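Local structure of N-terminal acetyltransferase-like protein (Chaetomium thermophilum, 5NNP) at residues A51-N55 and V83-L87; Y101-L105 and D117-Q122; R246-D250 and D281-A285; Q209-T213 and L227-Y231. The protein probably serves as the auxiliary, TPR-repeat subunit of an N-terminal acetyltransferase A complex, which acetylates the N termini of proteins. One frame throughout, in Å; residues are numbered along the deposited sequence.

Contact 1: residues A51-N55 and V83-L87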
loop_
_atom_site.group_PDB
_atom_site.type_symbol
_atom_site.label_atom_id
_atom_site.label_comp_id
_atom_site.label_asym_id
_atom_site.label_seq_id
_atom_site.Cartn_x
_atom_site.Cartn_y
_atom_site.Cartn_z
ATOM N N ALA A 51 -32.854 -21.506 -4.447
ATOM C CA ALA A 51 -31.786 -21.237 -3.489
ATOM C C ALA A 51 -31.099 -19.918 -3.789
ATOM O O ALA A 51 -30.707 -19.204 -2.873
ATOM C CB ALA A 51 -30.775 -22.364 -3.489
ATOM N N LEU A 52 -30.963 -19.599 -5.074
ATOM C CA LEU A 52 -30.380 -18.324 -5.499
ATOM C C LEU A 52 -31.216 -17.146 -5.035
ATOM O O LEU A 52 -30.702 -16.211 -4.426
ATOM C CB LEU A 52 -30.242 -18.262 -7.017
ATOM C CG LEU A 52 -28.981 -18.802 -7.682
ATOM C CD1 LEU A 52 -29.000 -18.454 -9.168
ATOM C CD2 LEU A 52 -27.735 -18.261 -7.007
ATOM N N ILE A 53 -32.508 -17.200 -5.344
ATOM C CA ILE A 53 -33.439 -16.139 -4.981
ATOM C C ILE A 53 -33.495 -15.953 -3.472
ATOM O O ILE A 53 -33.592 -14.830 -2.983
ATOM C CB ILE A 53 -34.850 -16.425 -5.517
ATOM C CG1 ILE A 53 -34.825 -16.509 -7.046
ATOM C CG2 ILE A 53 -35.823 -15.347 -5.057
ATOM C CD1 ILE A 53 -36.165 -16.852 -7.678
ATOM N N LEU A 54 -33.427 -17.054 -2.734
ATOM C CA LEU A 54 -33.397 -16.969 -1.282
ATOM C C LEU A 54 -32.160 -16.207 -0.820
ATOM O O LEU A 54 -32.252 -15.311 0.030
ATOM C CB LEU A 54 -33.430 -18.364 -0.660
ATOM C CG LEU A 54 -34.747 -19.121 -0.828
ATOM C CD1 LEU A 54 -34.645 -20.497 -0.205
ATOM C CD2 LEU A 54 -35.895 -18.340 -0.213
ATOM N N ASN A 55 -31.009 -16.559 -1.394
ATOM C CA ASN A 55 -29.745 -15.898 -1.079
ATOM C C ASN A 55 -29.765 -14.435 -1.502
ATOM O O ASN A 55 -29.137 -13.586 -0.868
ATOM C CB ASN A 55 -28.579 -16.628 -1.751
ATOM C CG ASN A 55 -27.219 -16.141 -1.265
ATOM O OD1 ASN A 55 -26.528 -15.407 -1.968
ATOM N ND2 ASN A 55 -26.830 -16.556 -0.059
ATOM N N VAL A 83 -24.629 -23.082 -8.780
ATOM C CA VAL A 83 -25.343 -22.330 -7.748
ATOM C C VAL A 83 -24.604 -22.365 -6.406
ATOM O O VAL A 83 -24.362 -21.328 -5.774
ATOM C CB VAL A 83 -26.782 -22.878 -7.541
ATOM C CG1 VAL A 83 -27.404 -22.298 -6.296
ATOM C CG2 VAL A 83 -27.646 -22.575 -8.744
ATOM N N TYR A 84 -24.264 -23.577 -5.984
ATOM C CA TYR A 84 -23.524 -23.804 -4.750
ATOM C C TYR A 84 -22.273 -22.907 -4.701
ATOM O O TYR A 84 -21.973 -22.288 -3.682
ATOM C CB TYR A 84 -23.157 -25.288 -4.653
ATOM C CG TYR A 84 -22.881 -25.827 -3.259
ATOM C CD1 TYR A 84 -23.748 -25.568 -2.202
ATOM C CD2 TYR A 84 -21.774 -26.648 -3.014
ATOM C CE1 TYR A 84 -23.503 -26.082 -0.925
ATOM C CE2 TYR A 84 -21.518 -27.155 -1.743
ATOM C CZ TYR A 84 -22.383 -26.869 -0.708
ATOM O OH TYR A 84 -22.137 -27.384 0.539
ATOM N N GLY A 85 -21.563 -22.832 -5.821
ATOM C CA GLY A 85 -20.388 -21.991 -5.936
ATOM C C GLY A 85 -20.709 -20.511 -5.821
ATOM O O GLY A 85 -20.051 -19.777 -5.080
ATOM N N ILE A 86 -21.734 -20.081 -6.554
ATOM C CA ILE A 86 -22.189 -18.698 -6.523
ATOM C C ILE A 86 -22.506 -18.228 -5.102
ATOM O O ILE A 86 -22.090 -17.149 -4.698
ATOM C CB ILE A 86 -23.423 -18.514 -7.425
ATOM C CG1 ILE A 86 -23.031 -18.734 -8.888
ATOM C CG2 ILE A 86 -24.030 -17.125 -7.251
ATOM C CD1 ILE A 86 -24.210 -18.768 -9.831
ATOM N N LEU A 87 -23.227 -19.049 -4.344
ATOM C CA LEU A 87 -23.501 -18.749 -2.945
ATOM C C LEU A 87 -22.201 -18.543 -2.161
ATOM O O LEU A 87 -21.997 -17.499 -1.535
ATOM C CB LEU A 87 -24.337 -19.866 -2.319
ATOM C CG LEU A 87 -25.677 -20.142 -3.009
ATOM C CD1 LEU A 87 -26.461 -21.248 -2.313
ATOM C CD2 LEU A 87 -26.494 -18.873 -3.079
#
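Leu52 meets Val83 at a slant, branch point first: its CG lies 4.1 Å from Val83 CG1 and about as far from Val83 CG2, resting against both valine methyls. Beyond that branch the leucine reaches on to Ile86, where Leu52 CD2 comes to 3.9 Å from Ile86 CG2; here the two side chains run nearly at right angles. Ile86 holds CG1 trans to its carbonyl carbon (chi1 -66°), which leaves the CG2 methyl as the branch that meets the leucine. Ala51 adds its CB, 4.4 Å from Val83 CG1. The segments belong to helices 44-55 and 78-90, which run almost parallel, 11° apart with axes 10.4 Å from each other, and helix 60-73 comes between them in the chain. Such parallel packing of next-but-one helices is a hallmark of TPR-like superhelices, and helix 78-90 is the first helix of a predicted TPR. Toward the C-terminal ends, Leu87 and Asn55 lie alongside each other, pointing opposite ways. The leucine uses a single methyl, CD2, which also comes to 4.2 Å from Leu52 CD2. That methyl lies against Asn55 CB and the amide carbon CG, with the rest of the amide close by; the Asn55 side chain also touches Asn91 in the loop after helix 78-90. Leu87 leans on Ala67 of helix 60-73 as well, and Leu52 on Tyr21 of helix 9-22.

Contact 2: residues Y101-L105 and D117-Q122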
loop_
_atom_site.group_PDB
_atom_site.type_symbol
_atom_site.label_atom_id
_atom_site.label_comp_id
_atom_site.label_asym_id
_atom_site.label_seq_id
_atom_site.Cartn_x
_atom_site.Cartn_y
_atom_site.Cartn_z
ATOM N N TYR A 101 -17.252 -24.745 -8.485
ATOM C CA TYR A 101 -17.074 -24.322 -9.871
ATOM C C TYR A 101 -16.342 -25.392 -10.687
ATOM O O TYR A 101 -16.724 -25.702 -11.821
ATOM C CB TYR A 101 -16.303 -23.008 -9.936
ATOM C CG TYR A 101 -17.167 -21.778 -9.856
ATOM C CD1 TYR A 101 -17.559 -21.247 -8.634
ATOM C CD2 TYR A 101 -17.589 -21.135 -11.013
ATOM C CE1 TYR A 101 -18.348 -20.107 -8.573
ATOM C CE2 TYR A 101 -18.378 -20.003 -10.961
ATOM C CZ TYR A 101 -18.755 -19.490 -9.748
ATOM O OH TYR A 101 -19.540 -18.352 -9.729
ATOM N N LYS A 102 -15.288 -25.952 -10.097
ATOM C CA LYS A 102 -14.450 -26.951 -10.762
ATOM C C LYS A 102 -15.239 -28.188 -11.207
ATOM O O LYS A 102 -15.015 -28.737 -12.292
ATOM C CB LYS A 102 -13.315 -27.369 -9.833
ATOM C CG LYS A 102 -12.122 -27.938 -10.530
ATOM C CD LYS A 102 -10.835 -27.544 -9.816
ATOM C CE LYS A 102 -10.783 -28.130 -8.427
ATOM N NZ LYS A 102 -9.430 -27.923 -7.867
ATOM N N PHE A 103 -16.163 -28.626 -10.357
ATOM C CA PHE A 103 -16.959 -29.809 -10.646
ATOM C C PHE A 103 -18.059 -29.479 -11.662
ATOM O O PHE A 103 -18.328 -30.257 -12.598
ATOM C CB PHE A 103 -17.554 -30.380 -9.359
ATOM C CG PHE A 103 -18.019 -31.804 -9.490
ATOM C CD1 PHE A 103 -17.110 -32.824 -9.746
ATOM C CD2 PHE A 103 -19.358 -32.122 -9.351
ATOM C CE1 PHE A 103 -17.519 -34.154 -9.859
ATOM C CE2 PHE A 103 -19.787 -33.436 -9.467
ATOM C CZ PHE A 103 -18.866 -34.464 -9.724
ATOM N N ALA A 104 -18.682 -28.319 -11.486
ATOM C CA ALA A 104 -19.631 -27.824 -12.477
ATOM C C ALA A 104 -18.987 -27.820 -13.874
ATOM O O ALA A 104 -19.574 -28.313 -14.848
ATOM C CB ALA A 104 -20.125 -26.439 -12.099
ATOM N N LEU A 105 -17.771 -27.297 -13.972
ATOM C CA LEU A 105 -17.079 -27.293 -15.258
ATOM C C LEU A 105 -16.753 -28.713 -15.780
ATOM O O LEU A 105 -16.705 -28.921 -16.992
ATOM C CB LEU A 105 -15.796 -26.458 -15.166
ATOM C CG LEU A 105 -15.110 -26.100 -16.492
ATOM C CD1 LEU A 105 -15.999 -25.211 -17.333
ATOM C CD2 LEU A 105 -13.760 -25.425 -16.288
ATOM N N ASP A 117 -15.154 -17.671 -14.378
ATOM C CA ASP A 117 -15.295 -17.289 -12.986
ATOM C C ASP A 117 -14.398 -18.105 -12.085
ATOM O O ASP A 117 -13.844 -17.582 -11.116
ATOM C CB ASP A 117 -16.749 -17.406 -12.569
ATOM C CG ASP A 117 -17.615 -16.339 -13.221
ATOM O OD1 ASP A 117 -17.096 -15.234 -13.490
ATOM O OD2 ASP A 117 -18.806 -16.597 -13.477
ATOM N N LEU A 118 -14.219 -19.372 -12.432
ATOM C CA LEU A 118 -13.307 -20.249 -11.707
ATOM C C LEU A 118 -11.857 -19.774 -11.808
ATOM O O LEU A 118 -11.113 -19.772 -10.833
ATOM C CB LEU A 118 -13.422 -21.678 -12.246
ATOM C CG LEU A 118 -12.338 -22.650 -11.811
ATOM C CD1 LEU A 118 -12.503 -23.000 -10.341
ATOM C CD2 LEU A 118 -12.373 -23.893 -12.682
ATOM N N ALA A 119 -11.456 -19.387 -13.006
ATOM C CA ALA A 119 -10.088 -18.969 -13.245
ATOM C C ALA A 119 -9.761 -17.766 -12.375
ATOM O O ALA A 119 -8.666 -17.665 -11.809
ATOM C CB ALA A 119 -9.882 -18.636 -14.723
ATOM N N VAL A 120 -10.727 -16.855 -12.285
ATOM C CA VAL A 120 -10.565 -15.660 -11.474
ATOM C C VAL A 120 -10.378 -16.075 -10.018
ATOM O O VAL A 120 -9.421 -15.677 -9.370
ATOM C CB VAL A 120 -11.772 -14.698 -11.609
ATOM C CG1 VAL A 120 -11.659 -13.596 -10.608
ATOM C CG2 VAL A 120 -11.862 -14.133 -13.033
ATOM N N LEU A 121 -11.287 -16.906 -9.522
ATOM C CA LEU A 121 -11.220 -17.402 -8.151
ATOM C C LEU A 121 -9.887 -18.089 -7.869
ATOM O O LEU A 121 -9.289 -17.906 -6.801
ATOM C CB LEU A 121 -12.386 -18.363 -7.873
ATOM C CG LEU A 121 -13.799 -17.778 -7.764
ATOM C CD1 LEU A 121 -14.829 -18.860 -7.914
ATOM C CD2 LEU A 121 -13.994 -17.071 -6.427
ATOM N N GLN A 122 -9.410 -18.871 -8.826
ATOM C CA GLN A 122 -8.186 -19.625 -8.608
ATOM C C GLN A 122 -6.961 -18.728 -8.432
ATOM O O GLN A 122 -6.121 -18.986 -7.561
ATOM C CB GLN A 122 -7.944 -20.597 -9.752
ATOM C CG GLN A 122 -8.781 -21.845 -9.684
ATOM C CD GLN A 122 -8.764 -22.610 -10.997
ATOM O OE1 GLN A 122 -8.907 -22.025 -12.079
ATOM N NE2 GLN A 122 -8.579 -23.923 -10.911
HETATM O O HOH W 1 -20.670 -17.602 -12.019
HETATM O O HOH W 2 -8.169 -25.890 -8.884
#
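Tyr101 reaches across to helix 112-124 and takes up three of its residues in turn. Its CB meets Leu118 CD1 at 3.8 Å, close to where the two backbones come nearest. Further out, Leu121 CD1 sits over one face of the ring, 4.1 Å from the centroid and 27° off the normal, a CH-pi contact in which the methyl lies nearest the CD1-CE1 side. Asp117 CB approaches the ring obliquely, 3.5 Å from Tyr101 CE2, with the carboxylate plane almost perpendicular to the ring. The phenol end is joined to that same aspartate through a water lying in the ring plane: it is hydrogen-bonded to Tyr101 OH and donates to Asp117 OD2, 2.6 Å away. Lys102 follows at the margin, where a second water accepts from Lys102 NZ (2.6 Å) and from Gln122 NE2 (2.9 Å), linking the helices there without direct contact of the polar ends; the other end of that amide, Gln122 OE1, is hydrogen-bonded to Ser134 OG. One turn on, Leu105 CD2 touches Leu118 CD2 at 4.2 Å. Leu118 keeps CG trans to its backbone N (chi1 167°), and its two methyls divide between Tyr101 and Leu105. Helix 94-107, the second helix of the predicted TPR 78-111, packs roughly antiparallel on the helix that follows it, crossing at -149°. Helix 78-90 backs the pair, with Ile86 and Arg89 against Tyr101, while Phe525 from a distant loop touches Leu121.

Contact 3: residues R246-D250 and D281-A285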
loop_
_atom_site.group_PDB
_atom_site.type_symbol
_atom_site.label_atom_id
_atom_site.label_comp_id
_atom_site.label_asym_id
_atom_site.label_seq_id
_atom_site.Cartn_x
_atom_site.Cartn_y
_atom_site.Cartn_z
ATOM N N ARG A 246 23.026 9.545 -16.708
ATOM C CA ARG A 246 22.917 10.947 -17.074
ATOM C C ARG A 246 21.581 11.227 -17.758
ATOM O O ARG A 246 20.930 12.235 -17.471
ATOM C CB ARG A 246 24.075 11.369 -17.973
ATOM C CG ARG A 246 25.366 11.557 -17.226
ATOM C CD ARG A 246 26.409 12.246 -18.069
ATOM N NE ARG A 246 27.337 12.977 -17.209
ATOM C CZ ARG A 246 28.497 12.499 -16.780
ATOM N NH1 ARG A 246 28.892 11.286 -17.151
ATOM N NH2 ARG A 246 29.263 13.239 -15.989
ATOM N N ALA A 247 21.171 10.332 -18.656
ATOM C CA ALA A 247 19.866 10.442 -19.316
ATOM C C ALA A 247 18.712 10.491 -18.310
ATOM O O ALA A 247 17.783 11.297 -18.453
ATOM C CB ALA A 247 19.666 9.293 -20.276
ATOM N N LEU A 248 18.786 9.638 -17.291
ATOM C CA LEU A 248 17.750 9.583 -16.269
ATOM C C LEU A 248 17.775 10.835 -15.395
ATOM O O LEU A 248 16.721 11.325 -14.965
ATOM C CB LEU A 248 17.907 8.327 -15.408
ATOM C CG LEU A 248 17.471 7.018 -16.082
ATOM C CD1 LEU A 248 18.117 5.809 -15.413
ATOM C CD2 LEU A 248 15.942 6.877 -16.078
ATOM N N LEU A 249 18.972 11.366 -15.150
ATOM C CA LEU A 249 19.105 12.540 -14.293
ATOM C C LEU A 249 18.482 13.738 -14.973
ATOM O O LEU A 249 17.787 14.535 -14.335
ATOM C CB LEU A 249 20.569 12.835 -13.964
ATOM C CG LEU A 249 21.196 12.067 -12.803
ATOM C CD1 LEU A 249 22.689 12.307 -12.780
ATOM C CD2 LEU A 249 20.555 12.480 -11.485
ATOM N N ASP A 250 18.742 13.857 -16.274
ATOM C CA ASP A 250 18.169 14.926 -17.070
ATOM C C ASP A 250 16.641 14.839 -17.073
ATOM O O ASP A 250 15.965 15.851 -17.188
ATOM C CB ASP A 250 18.725 14.884 -18.494
ATOM C CG ASP A 250 20.147 15.403 -18.581
ATOM O OD1 ASP A 250 20.418 16.477 -18.009
ATOM O OD2 ASP A 250 21.000 14.745 -19.220
ATOM N N ASP A 281 27.259 19.663 -8.619
ATOM C CA ASP A 281 27.250 21.070 -9.004
ATOM C C ASP A 281 26.850 21.191 -10.465
ATOM O O ASP A 281 26.140 22.115 -10.857
ATOM C CB ASP A 281 28.619 21.721 -8.759
ATOM C CG ASP A 281 28.931 21.876 -7.286
ATOM O OD1 ASP A 281 27.984 21.894 -6.479
ATOM O OD2 ASP A 281 30.119 21.983 -6.927
ATOM N N GLU A 282 27.295 20.237 -11.267
ATOM C CA GLU A 282 26.991 20.262 -12.680
ATOM C C GLU A 282 25.491 20.252 -12.937
ATOM O O GLU A 282 25.006 21.030 -13.749
ATOM C CB GLU A 282 27.648 19.087 -13.379
ATOM C CG GLU A 282 27.397 19.070 -14.857
ATOM C CD GLU A 282 28.066 17.910 -15.528
ATOM O OE1 GLU A 282 29.256 17.671 -15.226
ATOM O OE2 GLU A 282 27.400 17.236 -16.345
ATOM N N TYR A 283 24.750 19.393 -12.237
ATOM C CA TYR A 283 23.302 19.336 -12.444
ATOM C C TYR A 283 22.585 20.475 -11.742
ATOM O O TYR A 283 21.520 20.886 -12.183
ATOM C CB TYR A 283 22.746 17.969 -12.021
ATOM C CG TYR A 283 23.112 16.939 -13.076
ATOM C CD1 TYR A 283 22.303 16.732 -14.185
ATOM C CD2 TYR A 283 24.304 16.240 -13.003
ATOM C CE1 TYR A 283 22.653 15.837 -15.159
ATOM C CE2 TYR A 283 24.656 15.351 -13.968
ATOM C CZ TYR A 283 23.838 15.146 -15.049
ATOM O OH TYR A 283 24.213 14.240 -16.025
ATOM N N ALA A 284 23.181 21.007 -10.679
ATOM C CA ALA A 284 22.611 22.162 -9.976
ATOM C C ALA A 284 22.631 23.409 -10.870
ATOM O O ALA A 284 21.685 24.197 -10.896
ATOM C CB ALA A 284 23.361 22.424 -8.684
ATOM N N ALA A 285 23.722 23.571 -11.603
ATOM C CA ALA A 285 23.842 24.626 -12.596
ATOM C C ALA A 285 22.843 24.429 -13.735
ATOM O O ALA A 285 22.229 25.385 -14.209
ATOM C CB ALA A 285 25.258 24.668 -13.143
#
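Tyr283 projects from its helix and drives its phenol end between Arg246, Leu249 and Asp250. With CG trans to the carbonyl carbon (chi1 -75°), the ring is carried over to helix 238-251, where Leu249 CD1 lies over one face, 4.0 Å from the centroid and 22° off the normal: a CH-pi contact set off toward the rim, near CZ and CE2. Leu249 CB adds a second touch, 3.8 Å from Tyr283 CE1. Arg246 passes the hydroxyl end with its aliphatic stem, crossing the ring axis at about a right angle. The stem is extended from CG to NE and runs past the hydroxyl, with Arg246 CG nearest to Tyr283 OH, and the guanidinium continues beyond toward Glu282. There the opposite charges stay apart, Arg246 NE to Glu282 OE2 being 4.3 Å, beyond a salt bridge. Asp250 OD1 stands at the ring edge, 3.7 Å from Tyr283 CE1, but its stronger partners are the Tyr287 hydroxyl and the Lys286 ammonium. A serine in place of Tyr283 would probably open a gap above Leu249 and leave the Arg246 stem without the group it lies against. Helices 238-251 and 273-286 run in similar directions, 37° apart, with helix 256-265 between them in the chain, so this next-but-one pairing is of the kind expected in a TPR-like alpha-solenoid, consistent with a NatA auxiliary subunit.

Contact 4: residues Q209-T213 and L227-Y231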
loop_
_atom_site.group_PDB
_atom_site.type_symbol
_atom_site.label_atom_id
_atom_site.label_comp_id
_atom_site.label_asym_id
_atom_site.label_seq_id
_atom_site.Cartn_x
_atom_site.Cartn_y
_atom_site.Cartn_z
ATOM N N GLN A 209 20.262 -7.123 -24.666
ATOM C CA GLN A 209 20.147 -7.414 -26.082
ATOM C C GLN A 209 18.695 -7.288 -26.563
ATOM O O GLN A 209 18.425 -6.674 -27.600
ATOM C CB GLN A 209 20.705 -8.812 -26.351
ATOM C CG GLN A 209 20.356 -9.409 -27.706
ATOM C CD GLN A 209 20.718 -10.894 -27.802
ATOM O OE1 GLN A 209 21.626 -11.373 -27.116
ATOM N NE2 GLN A 209 20.000 -11.626 -28.651
ATOM N N HIS A 210 17.762 -7.858 -25.803
ATOM C CA HIS A 210 16.351 -7.829 -26.183
ATOM C C HIS A 210 15.778 -6.432 -26.009
ATOM O O HIS A 210 14.894 -6.016 -26.754
ATOM C CB HIS A 210 15.545 -8.841 -25.365
ATOM C CG HIS A 210 14.065 -8.757 -25.578
ATOM N ND1 HIS A 210 13.215 -8.125 -24.691
ATOM C CD2 HIS A 210 13.280 -9.235 -26.573
ATOM C CE1 HIS A 210 11.974 -8.216 -25.132
ATOM N NE2 HIS A 210 11.986 -8.887 -26.272
ATOM N N LEU A 211 16.292 -5.715 -25.016
ATOM C CA LEU A 211 15.859 -4.352 -24.759
ATOM C C LEU A 211 16.163 -3.481 -25.946
ATOM O O LEU A 211 15.271 -2.850 -26.501
ATOM C CB LEU A 211 16.540 -3.772 -23.531
ATOM C CG LEU A 211 15.890 -2.471 -23.068
ATOM C CD1 LEU A 211 14.497 -2.756 -22.458
ATOM C CD2 LEU A 211 16.791 -1.713 -22.086
ATOM N N GLU A 212 17.436 -3.463 -26.325
ATOM C CA GLU A 212 17.927 -2.640 -27.426
ATOM C C GLU A 212 17.377 -3.057 -28.793
ATOM O O GLU A 212 17.154 -2.214 -29.667
ATOM C CB GLU A 212 19.455 -2.679 -27.451
ATOM C CG GLU A 212 20.086 -2.204 -26.159
ATOM C CD GLU A 212 19.809 -0.738 -25.873
ATOM O OE1 GLU A 212 19.332 -0.022 -26.778
ATOM O OE2 GLU A 212 20.073 -0.299 -24.741
ATOM N N THR A 213 17.147 -4.352 -28.976
ATOM C CA THR A 213 16.655 -4.835 -30.250
ATOM C C THR A 213 15.137 -4.711 -30.440
ATOM O O THR A 213 14.681 -4.247 -31.479
ATOM C CB THR A 213 17.049 -6.294 -30.461
ATOM O OG1 THR A 213 18.474 -6.397 -30.446
ATOM C CG2 THR A 213 16.547 -6.787 -31.799
ATOM N N LEU A 227 15.684 0.220 -17.123
ATOM C CA LEU A 227 16.177 -1.116 -17.456
ATOM C C LEU A 227 17.548 -1.040 -18.141
ATOM O O LEU A 227 18.466 -1.798 -17.806
ATOM C CB LEU A 227 15.172 -1.861 -18.342
ATOM C CG LEU A 227 13.849 -2.251 -17.679
ATOM C CD1 LEU A 227 12.890 -2.811 -18.704
ATOM C CD2 LEU A 227 14.073 -3.267 -16.591
ATOM N N ARG A 228 17.698 -0.114 -19.084
ATOM C CA ARG A 228 18.978 0.021 -19.770
ATOM C C ARG A 228 20.112 0.316 -18.774
ATOM O O ARG A 228 21.172 -0.309 -18.832
ATOM C CB ARG A 228 18.907 1.105 -20.856
ATOM C CG ARG A 228 20.246 1.411 -21.531
ATOM C CD ARG A 228 20.096 1.878 -22.985
ATOM N NE ARG A 228 19.219 3.032 -23.112
ATOM C CZ ARG A 228 18.200 3.108 -23.961
ATOM N NH1 ARG A 228 17.943 2.099 -24.776
ATOM N NH2 ARG A 228 17.437 4.198 -23.992
ATOM N N ALA A 229 19.892 1.244 -17.847
ATOM C CA ALA A 229 20.956 1.615 -16.915
ATOM C C ALA A 229 21.263 0.475 -15.963
ATOM O O ALA A 229 22.425 0.149 -15.721
ATOM C CB ALA A 229 20.584 2.872 -16.129
ATOM N N SER A 230 20.210 -0.128 -15.431
ATOM C CA SER A 230 20.343 -1.256 -14.529
ATOM C C SER A 230 21.171 -2.396 -15.136
ATOM O O SER A 230 22.066 -2.936 -14.483
ATOM C CB SER A 230 18.963 -1.764 -14.124
ATOM O OG SER A 230 19.077 -2.860 -13.242
ATOM N N TYR A 231 20.885 -2.751 -16.384
ATOM C CA TYR A 231 21.573 -3.866 -17.037
ATOM C C TYR A 231 23.023 -3.532 -17.335
ATOM O O TYR A 231 23.925 -4.348 -17.107
ATOM C CB TYR A 231 20.886 -4.241 -18.345
ATOM C CG TYR A 231 19.484 -4.772 -18.222
ATOM C CD1 TYR A 231 19.056 -5.408 -17.068
ATOM C CD2 TYR A 231 18.589 -4.656 -19.280
ATOM C CE1 TYR A 231 17.776 -5.910 -16.969
ATOM C CE2 TYR A 231 17.306 -5.152 -19.189
ATOM C CZ TYR A 231 16.903 -5.780 -18.034
ATOM O OH TYR A 231 15.621 -6.275 -17.947
#
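Leu211 presses a single methyl onto the opposite backbone: its CD2 lies 3.5 Å from Arg228 N and 3.7 Å from Arg228 CB, with Leu227 CB at 4.1 Å from Leu211 CD2. CG trans to the backbone N (chi1 -168°) directs the branch across, and the Tyr231 ring meets this methyl obliquely on the buried side. The other branch, Leu211 CD1, rests against Leu227 CD1 at 4.1 Å. The outer flank is looser and polar. Here the partly exposed Glu212 and Arg228 cross at about a right angle and form a salt bridge. Arg228, bent at chi3, brings NH1 to the carboxylate; NH1 donates to Glu212 OE2 at 3.2 Å in a nearly straight bond, though the place of that oxygen is uncertain, and to Glu212 OE1 in a weak, strongly angled one. The carboxylate plane is tilted 31° from the guanidinium plane, with Glu212 OE2 at the guanidinium edge. Were Arg228 replaced by an alanine, Glu212 would probably lose its charge partner on this flank and its carboxylate would be less fixed in rotation. Helices 204-214 and 221-234 run roughly antiparallel (147°). Helix 185-200 covers the buried side, where Asn195 touches Leu211 and hydrogen-bonds the Tyr231 hydroxyl, while helix 238-251 packs on helix 221-234 through Ala244 and Tyr245, which touch Ala229.

Along the chain the contacts come in the order 1, 2, 4, 3, all between helices of one all-helical solenoid. Contacts 1 and 2 lie in the N-terminal TPR region, their centres about 15 Å apart, and touch where Gly85 and Ile86 of helix 78-90 meet Tyr101 of helix 94-107. Contacts 4 and 3 form a second pair, with centres about 22 Å apart, joined by Leu248 CD1 against Ala229 CB across the successive helices 221-234 and 238-251. Contacts 1 and 3, their centres about 62 Å apart, sit on opposite sides of the chain's centre. Neighbouring antiparallel pairs (2, 4) and next-but-one, same-direction pairs (1, 3) together make the stacking that extends such a scaffold.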